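Local coordinates for protein P47 (Clostridium botulinum, PDB 6EKT), which may form part of a progenitor complex that protects botulinum neurotoxin in the host gut, and has the elongated build of tubular lipid-binding (TULIP) proteins, at residues Asn50-Tyr55 / Lys65-Asn70; Arg83-Ile88 / Gly104-Leu109; Asn267-Ile272 / Ser285-Tyr290; Ile318-Leu323 / Phe336-Ile341. All coordinates share one frame; numbering follows the deposited sequence.

Contact 1: residues Asn50-Tyr55 / Lys65-Asn70; sequences NIQFLY and KMVFDN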
loop_
_atom_site.group_PDB
_atom_site.type_symbol
_atom_site.label_atom_id
_atom_site.label_comp_id
_atom_site.label_asym_id
_atom_site.label_seq_id
_atom_site.Cartn_x
_atom_site.Cartn_y
_atom_site.Cartn_z
ATOM N N ASN A 50 10.828 32.247 -3.400
ATOM C CA ASN A 50 11.063 33.423 -2.529
ATOM C C ASN A 50 9.774 33.977 -1.931
ATOM O O ASN A 50 9.447 35.157 -2.094
ATOM C CB ASN A 50 11.834 34.523 -3.269
ATOM C CG ASN A 50 13.164 34.038 -3.794
ATOM O OD1 ASN A 50 14.173 34.056 -3.083
ATOM N ND2 ASN A 50 13.173 33.598 -5.044
ATOM N N ILE A 51 9.050 33.093 -1.251
ATOM C CA ILE A 51 7.715 33.379 -0.740
ATOM C C ILE A 51 7.746 34.504 0.282
ATOM O O ILE A 51 8.467 34.435 1.286
ATOM C CB ILE A 51 7.056 32.112 -0.132
ATOM C CG1 ILE A 51 7.058 30.931 -1.135
ATOM C CG2 ILE A 51 5.663 32.420 0.407
ATOM C CD1 ILE A 51 6.146 31.088 -2.340
ATOM N N GLN A 52 6.977 35.549 -0.015
ATOM C CA GLN A 52 6.654 36.575 0.971
ATOM C C GLN A 52 5.154 36.847 1.047
ATOM O O GLN A 52 4.467 36.878 0.019
ATOM C CB GLN A 52 7.478 37.852 0.775
ATOM C CG GLN A 52 7.204 38.673 -0.481
ATOM C CD GLN A 52 7.747 40.091 -0.360
ATOM O OE1 GLN A 52 6.985 41.051 -0.213
ATOM N NE2 GLN A 52 9.068 40.226 -0.384
ATOM N N PHE A 53 4.660 36.993 2.273
ATOM C CA PHE A 53 3.252 37.270 2.525
ATOM C C PHE A 53 3.132 38.710 3.021
ATOM O O PHE A 53 3.780 39.085 4.016
ATOM C CB PHE A 53 2.657 36.322 3.601
ATOM C CG PHE A 53 2.464 34.874 3.165
ATOM C CD1 PHE A 53 2.683 34.441 1.846
ATOM C CD2 PHE A 53 2.022 33.931 4.106
ATOM C CE1 PHE A 53 2.475 33.105 1.490
ATOM C CE2 PHE A 53 1.815 32.600 3.753
ATOM C CZ PHE A 53 2.045 32.188 2.448
ATOM N N LEU A 54 2.315 39.495 2.314
ATOM C CA LEU A 54 1.886 40.831 2.752
ATOM C C LEU A 54 0.385 40.874 3.027
ATOM O O LEU A 54 -0.403 40.235 2.324
ATOM C CB LEU A 54 2.207 41.899 1.690
ATOM C CG LEU A 54 3.618 42.043 1.110
ATOM C CD1 LEU A 54 3.604 42.819 -0.211
ATOM C CD2 LEU A 54 4.503 42.760 2.111
ATOM N N TYR A 55 0.007 41.659 4.036
ATOM C CA TYR A 55 -1.386 41.961 4.331
ATOM C C TYR A 55 -1.488 43.388 4.877
ATOM O O TYR A 55 -0.691 43.792 5.725
ATOM C CB TYR A 55 -1.989 40.950 5.319
ATOM C CG TYR A 55 -3.352 41.364 5.834
ATOM C CD1 TYR A 55 -4.521 41.093 5.094
ATOM C CD2 TYR A 55 -3.477 42.059 7.037
ATOM C CE1 TYR A 55 -5.774 41.500 5.557
ATOM C CE2 TYR A 55 -4.720 42.468 7.502
ATOM C CZ TYR A 55 -5.856 42.184 6.760
ATOM O OH TYR A 55 -7.078 42.590 7.235
ATOM N N LYS A 65 4.329 42.007 7.048
ATOM C CA LYS A 65 5.169 41.496 5.972
ATOM C C LYS A 65 6.008 40.355 6.526
ATOM O O LYS A 65 6.644 40.519 7.577
ATOM C CB LYS A 65 6.093 42.605 5.431
ATOM C CG LYS A 65 7.125 42.132 4.416
ATOM C CD LYS A 65 7.877 43.318 3.834
ATOM C CE LYS A 65 8.926 42.857 2.846
ATOM N NZ LYS A 65 9.656 44.068 2.374
ATOM N N MET A 66 6.008 39.218 5.814
ATOM C CA MET A 66 6.778 38.027 6.198
ATOM C C MET A 66 7.518 37.443 5.008
ATOM O O MET A 66 6.894 37.013 4.027
ATOM C CB MET A 66 5.867 36.953 6.821
ATOM C CG MET A 66 5.258 37.311 8.169
ATOM S SD MET A 66 4.164 36.071 8.903
ATOM C CE MET A 66 2.738 36.109 7.825
ATOM N N VAL A 67 8.844 37.430 5.091
ATOM C CA VAL A 67 9.674 36.717 4.113
ATOM C C VAL A 67 10.250 35.486 4.831
ATOM O O VAL A 67 10.944 35.617 5.852
ATOM C CB VAL A 67 10.801 37.608 3.504
ATOM C CG1 VAL A 67 11.395 36.956 2.258
ATOM C CG2 VAL A 67 10.293 39.011 3.156
ATOM N N PHE A 68 9.940 34.300 4.305
ATOM C CA PHE A 68 10.265 33.041 4.982
ATOM C C PHE A 68 11.664 32.500 4.710
ATOM O O PHE A 68 12.145 32.504 3.573
ATOM C CB PHE A 68 9.214 31.960 4.665
ATOM C CG PHE A 68 7.820 32.336 5.091
ATOM C CD1 PHE A 68 7.451 32.310 6.432
ATOM C CD2 PHE A 68 6.867 32.697 4.139
ATOM C CE1 PHE A 68 6.156 32.643 6.820
ATOM C CE2 PHE A 68 5.574 33.041 4.516
ATOM C CZ PHE A 68 5.216 33.014 5.859
ATOM N N ASP A 69 12.301 32.046 5.784
ATOM C CA ASP A 69 13.527 31.252 5.737
ATOM C C ASP A 69 13.264 29.910 5.031
ATOM O O ASP A 69 13.974 29.545 4.086
ATOM C CB ASP A 69 14.011 31.011 7.172
ATOM C CG ASP A 69 15.514 31.098 7.315
ATOM O OD1 ASP A 69 16.207 30.132 6.943
ATOM O OD2 ASP A 69 16.000 32.132 7.827
ATOM N N ASN A 70 12.217 29.217 5.489
ATOM C CA ASN A 70 11.885 27.847 5.093
ATOM C C ASN A 70 10.499 27.522 5.657
ATOM O O ASN A 70 9.997 28.270 6.495
ATOM C CB ASN A 70 12.907 26.870 5.679
ATOM C CG ASN A 70 12.796 25.491 5.069
ATOM O OD1 ASN A 70 12.134 25.320 4.052
ATOM N ND2 ASN A 70 13.432 24.505 5.686
#

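Contact 2: residues Arg83-Ile88 / Gly104-Leu109; sequences RIKTPI and GINPVL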
loop_
_atom_site.group_PDB
_atom_site.type_symbol
_atom_site.label_atom_id
_atom_site.label_comp_id
_atom_site.label_asym_id
_atom_site.label_seq_id
_atom_site.Cartn_x
_atom_site.Cartn_y
_atom_site.Cartn_z
ATOM N N ARG A 83 1.916 19.525 11.087
ATOM C CA ARG A 83 2.557 20.538 11.934
ATOM C C ARG A 83 3.826 21.057 11.250
ATOM O O ARG A 83 4.635 20.262 10.772
ATOM C CB ARG A 83 2.873 19.986 13.320
ATOM C CG ARG A 83 3.162 21.105 14.316
ATOM C CD ARG A 83 3.342 20.586 15.719
ATOM N NE ARG A 83 2.093 20.136 16.351
ATOM C CZ ARG A 83 2.030 19.633 17.585
ATOM N NH1 ARG A 83 3.130 19.512 18.322
ATOM N NH2 ARG A 83 0.871 19.240 18.087
ATOM N N ILE A 84 3.982 22.383 11.177
ATOM C CA ILE A 84 5.077 22.991 10.414
ATOM C C ILE A 84 5.698 24.186 11.133
ATOM O O ILE A 84 4.997 24.916 11.860
ATOM C CB ILE A 84 4.670 23.390 8.973
ATOM C CG1 ILE A 84 3.557 24.456 8.968
ATOM C CG2 ILE A 84 4.317 22.141 8.144
ATOM C CD1 ILE A 84 3.407 25.190 7.645
ATOM N N LYS A 85 7.009 24.349 10.961
ATOM C CA LYS A 85 7.706 25.552 11.411
ATOM C C LYS A 85 7.831 26.478 10.208
ATOM O O LYS A 85 8.188 26.020 9.117
ATOM C CB LYS A 85 9.108 25.224 11.923
ATOM C CG LYS A 85 9.194 24.409 13.205
ATOM C CD LYS A 85 10.665 24.225 13.544
ATOM C CE LYS A 85 10.914 23.111 14.549
ATOM N NZ LYS A 85 12.387 22.926 14.722
ATOM N N THR A 86 7.561 27.773 10.401
ATOM C CA THR A 86 7.659 28.739 9.301
ATOM C C THR A 86 8.591 29.912 9.671
ATOM O O THR A 86 8.139 31.060 9.727
ATOM C CB THR A 86 6.273 29.261 8.843
ATOM O OG1 THR A 86 5.654 29.982 9.917
ATOM C CG2 THR A 86 5.342 28.117 8.402
ATOM N N PRO A 87 9.894 29.623 9.926
ATOM C CA PRO A 87 10.830 30.663 10.357
ATOM C C PRO A 87 10.835 31.862 9.391
ATOM O O PRO A 87 10.909 31.686 8.167
ATOM C CB PRO A 87 12.191 29.946 10.375
ATOM C CG PRO A 87 12.003 28.730 9.515
ATOM C CD PRO A 87 10.581 28.321 9.772
ATOM N N ILE A 88 10.691 33.051 9.962
ATOM C CA ILE A 88 10.694 34.318 9.219
ATOM C C ILE A 88 12.114 34.891 9.258
ATOM O O ILE A 88 12.638 35.190 10.336
ATOM C CB ILE A 88 9.687 35.343 9.819
ATOM C CG1 ILE A 88 8.263 34.766 9.835
ATOM C CG2 ILE A 88 9.673 36.646 9.018
ATOM C CD1 ILE A 88 7.385 35.323 10.936
ATOM N N GLY A 104 13.863 36.553 12.726
ATOM C CA GLY A 104 14.204 35.527 13.712
ATOM C C GLY A 104 13.031 34.956 14.493
ATOM O O GLY A 104 13.235 34.181 15.430
ATOM N N ILE A 105 11.808 35.314 14.098
ATOM C CA ILE A 105 10.584 34.746 14.692
ATOM C C ILE A 105 10.274 33.411 13.991
ATOM O O ILE A 105 10.359 33.310 12.750
ATOM C CB ILE A 105 9.399 35.765 14.673
ATOM C CG1 ILE A 105 9.510 36.780 15.832
ATOM C CG2 ILE A 105 8.041 35.081 14.804
ATOM C CD1 ILE A 105 10.719 37.682 15.808
ATOM N N ASN A 106 9.920 32.404 14.797
ATOM C CA ASN A 106 9.829 31.010 14.345
ATOM C C ASN A 106 8.491 30.352 14.779
ATOM O O ASN A 106 8.453 29.578 15.752
ATOM C CB ASN A 106 11.070 30.240 14.846
ATOM C CG ASN A 106 11.216 28.867 14.216
ATOM O OD1 ASN A 106 10.597 28.557 13.186
ATOM N ND2 ASN A 106 12.057 28.033 14.828
ATOM N N PRO A 107 7.384 30.664 14.057
ATOM C CA PRO A 107 6.068 30.134 14.412
ATOM C C PRO A 107 5.927 28.644 14.109
ATOM O O PRO A 107 6.572 28.116 13.191
ATOM C CB PRO A 107 5.106 30.935 13.517
ATOM C CG PRO A 107 5.904 32.115 13.011
ATOM C CD PRO A 107 7.291 31.553 12.884
ATOM N N VAL A 108 5.097 27.983 14.911
ATOM C CA VAL A 108 4.695 26.611 14.643
ATOM C C VAL A 108 3.199 26.632 14.372
ATOM O O VAL A 108 2.397 27.047 15.231
ATOM C CB VAL A 108 5.026 25.663 15.824
ATOM C CG1 VAL A 108 4.645 24.224 15.487
ATOM C CG2 VAL A 108 6.501 25.761 16.187
ATOM N N LEU A 109 2.841 26.213 13.162
ATOM C CA LEU A 109 1.467 26.132 12.752
ATOM C C LEU A 109 1.067 24.679 12.518
ATOM O O LEU A 109 1.924 23.782 12.408
ATOM C CB LEU A 109 1.241 26.940 11.466
ATOM C CG LEU A 109 1.796 28.370 11.417
ATOM C CD1 LEU A 109 1.686 28.976 10.025
ATOM C CD2 LEU A 109 1.088 29.241 12.434
HETATM O O HOH W 1 12.981 32.842 12.066
#

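Contact 3: residues Asn267-Ile272 / Ser285-Tyr290; sequences NNFEVI and STLNWY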
loop_
_atom_site.group_PDB
_atom_site.type_symbol
_atom_site.label_atom_id
_atom_site.label_comp_id
_atom_site.label_asym_id
_atom_site.label_seq_id
_atom_site.Cartn_x
_atom_site.Cartn_y
_atom_site.Cartn_z
ATOM N N ASN A 267 -9.032 -18.845 -14.971
ATOM C CA ASN A 267 -10.496 -18.991 -15.014
ATOM C C ASN A 267 -11.033 -20.212 -14.222
ATOM O O ASN A 267 -12.231 -20.278 -13.931
ATOM C CB ASN A 267 -10.985 -19.023 -16.470
ATOM C CG ASN A 267 -10.550 -20.279 -17.196
ATOM O OD1 ASN A 267 -9.355 -20.531 -17.387
ATOM N ND2 ASN A 267 -11.518 -21.099 -17.574
ATOM N N ASN A 268 -10.146 -21.154 -13.874
ATOM C CA ASN A 268 -10.503 -22.317 -13.045
ATOM C C ASN A 268 -10.548 -22.021 -11.557
ATOM O O ASN A 268 -10.910 -22.890 -10.754
ATOM C CB ASN A 268 -9.536 -23.485 -13.306
ATOM C CG ASN A 268 -9.655 -24.019 -14.719
ATOM O OD1 ASN A 268 -8.806 -23.761 -15.571
ATOM N ND2 ASN A 268 -10.741 -24.727 -14.986
ATOM N N PHE A 269 -10.190 -20.790 -11.178
ATOM C CA PHE A 269 -10.090 -20.433 -9.776
ATOM C C PHE A 269 -10.788 -19.101 -9.513
ATOM O O PHE A 269 -11.084 -18.359 -10.448
ATOM C CB PHE A 269 -8.621 -20.300 -9.357
ATOM C CG PHE A 269 -7.775 -21.513 -9.661
ATOM C CD1 PHE A 269 -7.116 -21.642 -10.907
ATOM C CD2 PHE A 269 -7.607 -22.516 -8.706
ATOM C CE1 PHE A 269 -6.313 -22.751 -11.194
ATOM C CE2 PHE A 269 -6.797 -23.630 -8.990
ATOM C CZ PHE A 269 -6.150 -23.746 -10.227
ATOM N N GLU A 270 -11.018 -18.814 -8.232
ATOM C CA GLU A 270 -11.608 -17.553 -7.800
ATOM C C GLU A 270 -11.279 -17.293 -6.333
ATOM O O GLU A 270 -10.985 -18.225 -5.575
ATOM C CB GLU A 270 -13.136 -17.570 -8.018
ATOM C CG GLU A 270 -13.909 -18.422 -7.024
ATOM C CD GLU A 270 -15.375 -18.555 -7.382
ATOM O OE1 GLU A 270 -15.700 -19.457 -8.160
ATOM O OE2 GLU A 270 -16.204 -17.761 -6.886
ATOM N N VAL A 271 -11.376 -16.019 -5.939
ATOM C CA VAL A 271 -11.193 -15.615 -4.560
ATOM C C VAL A 271 -12.540 -15.619 -3.836
ATOM O O VAL A 271 -13.493 -14.980 -4.279
ATOM C CB VAL A 271 -10.554 -14.195 -4.467
ATOM C CG1 VAL A 271 -10.591 -13.684 -3.036
ATOM C CG2 VAL A 271 -9.123 -14.224 -4.984
ATOM N N ILE A 272 -12.613 -16.353 -2.730
ATOM C CA ILE A 272 -13.746 -16.264 -1.816
ATOM C C ILE A 272 -13.394 -15.197 -0.770
ATOM O O ILE A 272 -12.377 -15.312 -0.077
ATOM C CB ILE A 272 -14.012 -17.631 -1.126
ATOM C CG1 ILE A 272 -14.132 -18.763 -2.165
ATOM C CG2 ILE A 272 -15.196 -17.563 -0.154
ATOM C CD1 ILE A 272 -15.317 -18.700 -3.124
ATOM N N SER A 285 -13.987 -25.554 -10.749
ATOM C CA SER A 285 -14.184 -26.642 -11.709
ATOM C C SER A 285 -13.013 -27.643 -11.586
ATOM O O SER A 285 -11.982 -27.348 -10.958
ATOM C CB SER A 285 -14.249 -26.068 -13.134
ATOM O OG SER A 285 -13.245 -25.080 -13.288
ATOM N N THR A 286 -13.178 -28.824 -12.178
ATOM C CA THR A 286 -12.122 -29.846 -12.203
ATOM C C THR A 286 -10.875 -29.296 -12.866
ATOM O O THR A 286 -10.949 -28.559 -13.854
ATOM C CB THR A 286 -12.557 -31.080 -13.007
ATOM O OG1 THR A 286 -13.871 -31.442 -12.599
ATOM C CG2 THR A 286 -11.599 -32.253 -12.760
ATOM N N LEU A 287 -9.740 -29.642 -12.288
ATOM C CA LEU A 287 -8.466 -29.229 -12.806
ATOM C C LEU A 287 -7.850 -30.406 -13.519
ATOM O O LEU A 287 -7.538 -31.427 -12.902
ATOM C CB LEU A 287 -7.580 -28.719 -11.668
ATOM C CG LEU A 287 -8.198 -27.695 -10.695
ATOM C CD1 LEU A 287 -7.136 -27.310 -9.670
ATOM C CD2 LEU A 287 -8.697 -26.454 -11.434
ATOM N N ASN A 288 -7.718 -30.260 -14.837
ATOM C CA ASN A 288 -7.233 -31.329 -15.709
ATOM C C ASN A 288 -5.726 -31.190 -15.860
ATOM O O ASN A 288 -5.257 -30.369 -16.661
ATOM C CB ASN A 288 -7.898 -31.208 -17.082
ATOM C CG ASN A 288 -9.371 -31.515 -17.032
ATOM O OD1 ASN A 288 -9.755 -32.656 -16.816
ATOM N ND2 ASN A 288 -10.210 -30.491 -17.221
ATOM N N TRP A 289 -4.981 -31.953 -15.061
ATOM C CA TRP A 289 -3.511 -31.951 -15.113
ATOM C C TRP A 289 -2.992 -32.329 -16.509
ATOM O O TRP A 289 -3.701 -32.987 -17.282
ATOM C CB TRP A 289 -2.934 -32.916 -14.065
ATOM C CG TRP A 289 -1.581 -32.521 -13.575
ATOM C CD1 TRP A 289 -0.404 -33.126 -13.845
ATOM C CD2 TRP A 289 -1.277 -31.388 -12.743
ATOM N NE1 TRP A 289 0.635 -32.443 -13.229
ATOM C CE2 TRP A 289 0.119 -31.387 -12.534
ATOM C CE3 TRP A 289 -2.060 -30.391 -12.136
ATOM C CZ2 TRP A 289 0.764 -30.418 -11.755
ATOM C CZ3 TRP A 289 -1.423 -29.416 -11.353
ATOM C CH2 TRP A 289 -0.015 -29.441 -11.173
ATOM N N TYR A 290 -1.769 -31.903 -16.828
ATOM C CA TYR A 290 -1.115 -32.332 -18.058
ATOM C C TYR A 290 -0.757 -33.828 -18.017
ATOM O O TYR A 290 -0.705 -34.441 -16.952
ATOM C CB TYR A 290 0.104 -31.470 -18.389
ATOM C CG TYR A 290 1.127 -31.335 -17.282
ATOM C CD1 TYR A 290 2.196 -32.235 -17.163
ATOM C CD2 TYR A 290 1.052 -30.283 -16.366
ATOM C CE1 TYR A 290 3.157 -32.087 -16.159
ATOM C CE2 TYR A 290 1.995 -30.142 -15.358
ATOM C CZ TYR A 290 3.050 -31.040 -15.263
ATOM O OH TYR A 290 3.980 -30.876 -14.247
#

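Contact 4: residues Ile318-Leu323 / Phe336-Ile341; sequences ISLRGL and FEIQSI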
loop_
_atom_site.group_PDB
_atom_site.type_symbol
_atom_site.label_atom_id
_atom_site.label_comp_id
_atom_site.label_asym_id
_atom_site.label_seq_id
_atom_site.Cartn_x
_atom_site.Cartn_y
_atom_site.Cartn_z
ATOM N N ILE A 318 -1.754 -24.903 0.871
ATOM C CA ILE A 318 -2.508 -25.412 -0.274
ATOM C C ILE A 318 -2.963 -26.816 0.093
ATOM O O ILE A 318 -2.138 -27.673 0.444
ATOM C CB ILE A 318 -1.671 -25.432 -1.587
ATOM C CG1 ILE A 318 -1.170 -24.027 -1.923
ATOM C CG2 ILE A 318 -2.495 -26.006 -2.740
ATOM C CD1 ILE A 318 -0.052 -23.970 -2.956
ATOM N N SER A 319 -4.275 -27.016 0.056
ATOM C CA SER A 319 -4.902 -28.305 0.362
ATOM C C SER A 319 -5.690 -28.725 -0.878
ATOM O O SER A 319 -6.479 -27.941 -1.429
ATOM C CB SER A 319 -5.793 -28.173 1.611
ATOM O OG SER A 319 -6.365 -29.427 1.965
ATOM N N LEU A 320 -5.452 -29.950 -1.355
ATOM C CA LEU A 320 -6.141 -30.403 -2.562
ATOM C C LEU A 320 -6.469 -31.893 -2.506
ATOM O O LEU A 320 -5.789 -32.656 -1.791
ATOM C CB LEU A 320 -5.314 -30.053 -3.821
ATOM C CG LEU A 320 -3.970 -30.766 -4.037
ATOM C CD1 LEU A 320 -4.209 -32.073 -4.790
ATOM C CD2 LEU A 320 -2.950 -29.906 -4.777
ATOM N N ARG A 321 -7.493 -32.278 -3.269
ATOM C CA ARG A 321 -7.941 -33.663 -3.378
ATOM C C ARG A 321 -8.185 -33.938 -4.847
ATOM O O ARG A 321 -8.784 -33.114 -5.557
ATOM C CB ARG A 321 -9.257 -33.842 -2.610
ATOM C CG ARG A 321 -9.796 -35.265 -2.424
ATOM C CD ARG A 321 -10.944 -35.267 -1.389
ATOM N NE ARG A 321 -10.757 -34.212 -0.353
ATOM C CZ ARG A 321 -11.468 -33.080 -0.228
ATOM N NH1 ARG A 321 -11.174 -32.219 0.731
ATOM N NH2 ARG A 321 -12.483 -32.796 -1.033
ATOM N N GLY A 322 -7.765 -35.124 -5.285
ATOM C CA GLY A 322 -7.954 -35.528 -6.679
ATOM C C GLY A 322 -7.893 -37.039 -6.847
ATOM O O GLY A 322 -7.950 -37.802 -5.875
ATOM N N LEU A 323 -7.802 -37.462 -8.098
ATOM C CA LEU A 323 -7.748 -38.878 -8.434
ATOM C C LEU A 323 -6.961 -39.031 -9.729
ATOM O O LEU A 323 -6.818 -38.060 -10.486
ATOM C CB LEU A 323 -9.161 -39.478 -8.577
ATOM C CG LEU A 323 -10.139 -38.835 -9.554
ATOM C CD1 LEU A 323 -9.908 -39.360 -10.978
ATOM C CD2 LEU A 323 -11.558 -39.137 -9.088
ATOM N N PHE A 336 -6.191 -39.272 -4.113
ATOM C CA PHE A 336 -5.083 -38.687 -3.364
ATOM C C PHE A 336 -5.420 -37.329 -2.746
ATOM O O PHE A 336 -6.337 -36.636 -3.188
ATOM C CB PHE A 336 -3.825 -38.595 -4.222
ATOM C CG PHE A 336 -4.014 -37.795 -5.485
ATOM C CD1 PHE A 336 -4.000 -36.388 -5.448
ATOM C CD2 PHE A 336 -4.192 -38.431 -6.698
ATOM C CE1 PHE A 336 -4.170 -35.640 -6.611
ATOM C CE2 PHE A 336 -4.352 -37.681 -7.874
ATOM C CZ PHE A 336 -4.345 -36.289 -7.823
ATOM N N GLU A 337 -4.671 -36.971 -1.710
ATOM C CA GLU A 337 -4.805 -35.660 -1.079
ATOM C C GLU A 337 -3.419 -35.135 -0.856
ATOM O O GLU A 337 -2.524 -35.915 -0.550
ATOM C CB GLU A 337 -5.518 -35.800 0.273
ATOM C CG GLU A 337 -6.990 -36.125 0.120
ATOM C CD GLU A 337 -7.752 -36.087 1.436
ATOM O OE1 GLU A 337 -7.662 -35.076 2.171
ATOM O OE2 GLU A 337 -8.461 -37.073 1.713
ATOM N N ILE A 338 -3.230 -33.825 -0.997
ATOM C CA ILE A 338 -1.928 -33.222 -0.787
ATOM C C ILE A 338 -2.139 -31.977 0.071
ATOM O O ILE A 338 -3.098 -31.223 -0.143
ATOM C CB ILE A 338 -1.260 -32.822 -2.141
ATOM C CG1 ILE A 338 -1.008 -34.068 -3.015
ATOM C CG2 ILE A 338 0.078 -32.108 -1.940
ATOM C CD1 ILE A 338 -0.617 -33.747 -4.443
ATOM N N GLN A 339 -1.211 -31.765 1.005
ATOM C CA GLN A 339 -1.128 -30.534 1.785
ATOM C C GLN A 339 0.286 -29.946 1.670
ATOM O O GLN A 339 1.245 -30.567 2.137
ATOM C CB GLN A 339 -1.488 -30.821 3.249
ATOM C CG GLN A 339 -2.852 -31.478 3.459
ATOM C CD GLN A 339 -2.810 -32.994 3.423
ATOM O OE1 GLN A 339 -1.801 -33.616 3.771
ATOM N NE2 GLN A 339 -3.917 -33.605 3.013
ATOM N N SER A 340 0.395 -28.757 1.064
ATOM C CA SER A 340 1.674 -28.110 0.778
ATOM C C SER A 340 1.721 -26.751 1.461
ATOM O O SER A 340 0.710 -26.038 1.512
ATOM C CB SER A 340 1.791 -27.909 -0.726
ATOM O OG SER A 340 3.038 -27.362 -1.096
ATOM N N ILE A 341 2.885 -26.408 1.986
ATOM C CA ILE A 341 3.127 -25.075 2.554
ATOM C C ILE A 341 4.222 -24.418 1.734
ATOM O O ILE A 341 5.333 -24.946 1.642
ATOM C CB ILE A 341 3.503 -25.152 4.055
ATOM C CG1 ILE A 341 2.367 -25.827 4.837
ATOM C CG2 ILE A 341 3.803 -23.753 4.608
ATOM C CD1 ILE A 341 2.773 -26.443 6.168
#

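Contact 1: residues Asn50-Tyr55 / Lys65-Asn70
Phe68 drives the edge of its ring into one face of Phe53, a T-shaped pair with centroids 5.1 Å apart and planes at 85°. The contact is made at the rim of that face, where Phe68 CE2 comes to 3.7 Å from Phe53 CD2. At the edge of the Phe53 ring, near its plane, sits the methyl CE of Met66, which the bend at the end of the side chain (chi3 -69°) brings back to 4.2 Å from Phe53 CB. Ile51 adds its branch methyl, CG2 lying 3.9 Å from Phe68 CD2. Phe166 meets Phe53, and Trp71 meets Phe68, in further edge-to-face pairs, and Met66 rests on Ala165 of helix 152-168. The other face of the sheet is more open: Leu54 CD2 lies against the extended chain of Lys65, 3.5 Å from its CG, while Gln52 CB packs beside Val67 CG2. Phe53 and Met66 exchange two backbone bonds, Phe53 N to Met66 O at 2.8 Å and Met66 N to Phe53 O at 2.9 Å. The bond from Phe68 N to Ile51 O is weak. This is an antiparallel beta hairpin, strands 52-57 and 62-68, its aromatic face on helix 152-168, consistent with a TULIP-like domain.

Contact 2: residues Arg83-Ile88 / Gly104-Leu109
The Pro107 ring fills the hollow between Thr86 and Ile88: its CD lies 3.7 Å from Thr86 OG1, and its CG 4.1 Å from Ile88 CD1. Thr86 OG1 is buried there without a polar partner, while its methyl CG2 turns to Leu109 CD1. Ile88 and Ile105 run side by side, CD1 of the first 3.9 Å from CG2 of the second. Pro87 lies alongside Asn106, its CD 3.4 Å from Asn106 OD1. Arg83 CG presses on Val108 CG1 at 3.6 Å, its guanidinium in a salt bridge with Glu110. Ile84 and Leu109 exchange two backbone bonds. Pro107 has no N-H to answer Thr86, so only Thr86 N to Pro107 O (3.0 Å) joins that pair; Ile88 N then reaches Ile105 O almost straight, 175° at the hydrogen. A water donates to both Ile88 O and Ile105 O. Helix 152-168 covers Ile105, Pro107 and Leu109, so the adjacent antiparallel strands 81-88 and 108-118 and the loop into the second pack on it, consistent with the TULIP-like fold.

Contact 3: residues Asn267-Ile272 / Ser285-Tyr290
The side chains of Asn268 and Leu287 pass antiparallel to one another, Asn268 CB resting 3.6 Å from Leu287 CD2. Beyond it the amide reaches Ser285, where ND2 gives a hydrogen bond of 3.0 Å to Ser285 OG. The acceptor lies only 9° out of the amide plane and the N-H points at it fairly directly, 160° at the hydrogen. Ser285 OG is tucked between its own backbone N and carbonyl carbon (chi1 43°), which brings the hydroxyl round to Asn268. The other end of the amide is held as well, since Asn268 OD1 takes the backbone N-H of Asn265; together the two bonds should fix its rotation. Strands 269-273 and 279-288 form a beta hairpin within the large antiparallel sheet, and Asn268 and Ser285 meet at its open end, where the first strand is just leaving a 3-10 turn. The Phe269 side chain stands roughly perpendicular to that of Leu287, and both leucine methyls reach the far part of the ring: CD1 lies 3.7 Å from Phe269 CZ, with CD2 at 3.9 Å from the same carbon. Around this buried side, Phe306 pairs edge-to-face with Phe269, and Leu253, Leu256 and Ile264 also touch the phenylalanine, while Ile303 packs on Leu287.

Contact 4: residues Ile318-Leu323 / Phe336-Ile341
Two neighbouring strands of an antiparallel beta hairpin, 315-326 and 329-347, zip together here within the large sheet that packs on helix 374-394, consistent with the TULIP-like description of a sheet wrapped round a long helix. Their axes approach to 4.8 Å with directions 165° apart, and the ladder is unbroken: Ile318 with Ser340, Leu320 with Ile338 and Gly322 with Phe336 each exchange two backbone hydrogen bonds. In the last pair Phe336 N reaches Gly322 O from above the carbonyl plane, 40° out of it. Leu320, Phe336 and Ile338 share the face turned to the helix, where all three touch Ile391. Leu320 and Ile338 lie side by side, CG of the leucine 3.9 Å from CB of the isoleucine, and Leu320 CD1 meets the edge of the Phe336 ring at CE1, 4.0 Å away. On the opposite face Arg321 and Glu337 run alongside each other, their CG atoms 3.9 Å apart. Glu337 CD lies at the guanidinium edge with the two planes perpendicular; Arg321 NE stays 4.1 Å from Glu337 OE1, beyond a salt bridge, and the charges may attract weakly. With chi1 at 58°, Phe336 swings its ring across to Gly322, which has no side chain where the ring lies: Gly322 CA makes a CH-pi contact 4.1 Å from the centroid, and Gly322 C lies over the ring centre, 3.6 Å above its plane.

The four contacts fall into two pairs on opposite sides of the chain's centre. Contacts 1 and 2, with centres 11 Å apart, touch directly: Asp69 N probably bonds to Pro87 O at 2.8 Å, and Phe68 CD1 packs 3.6 Å from Thr86 O. Both also meet helix 152-168, with Phe166 touching Phe53 of one and Leu109 of the other. Contacts 3 and 4 reach one sheet with centres 14 Å apart and nearest atoms about 7 Å apart; Phe306 touches Phe269 and Ile318, and Ile391 touches Trp289, in the segment 285-290, and Leu320. Between the pairs lie centre-to-centre distances of 61 to 69 Å, in keeping with the elongated molecule.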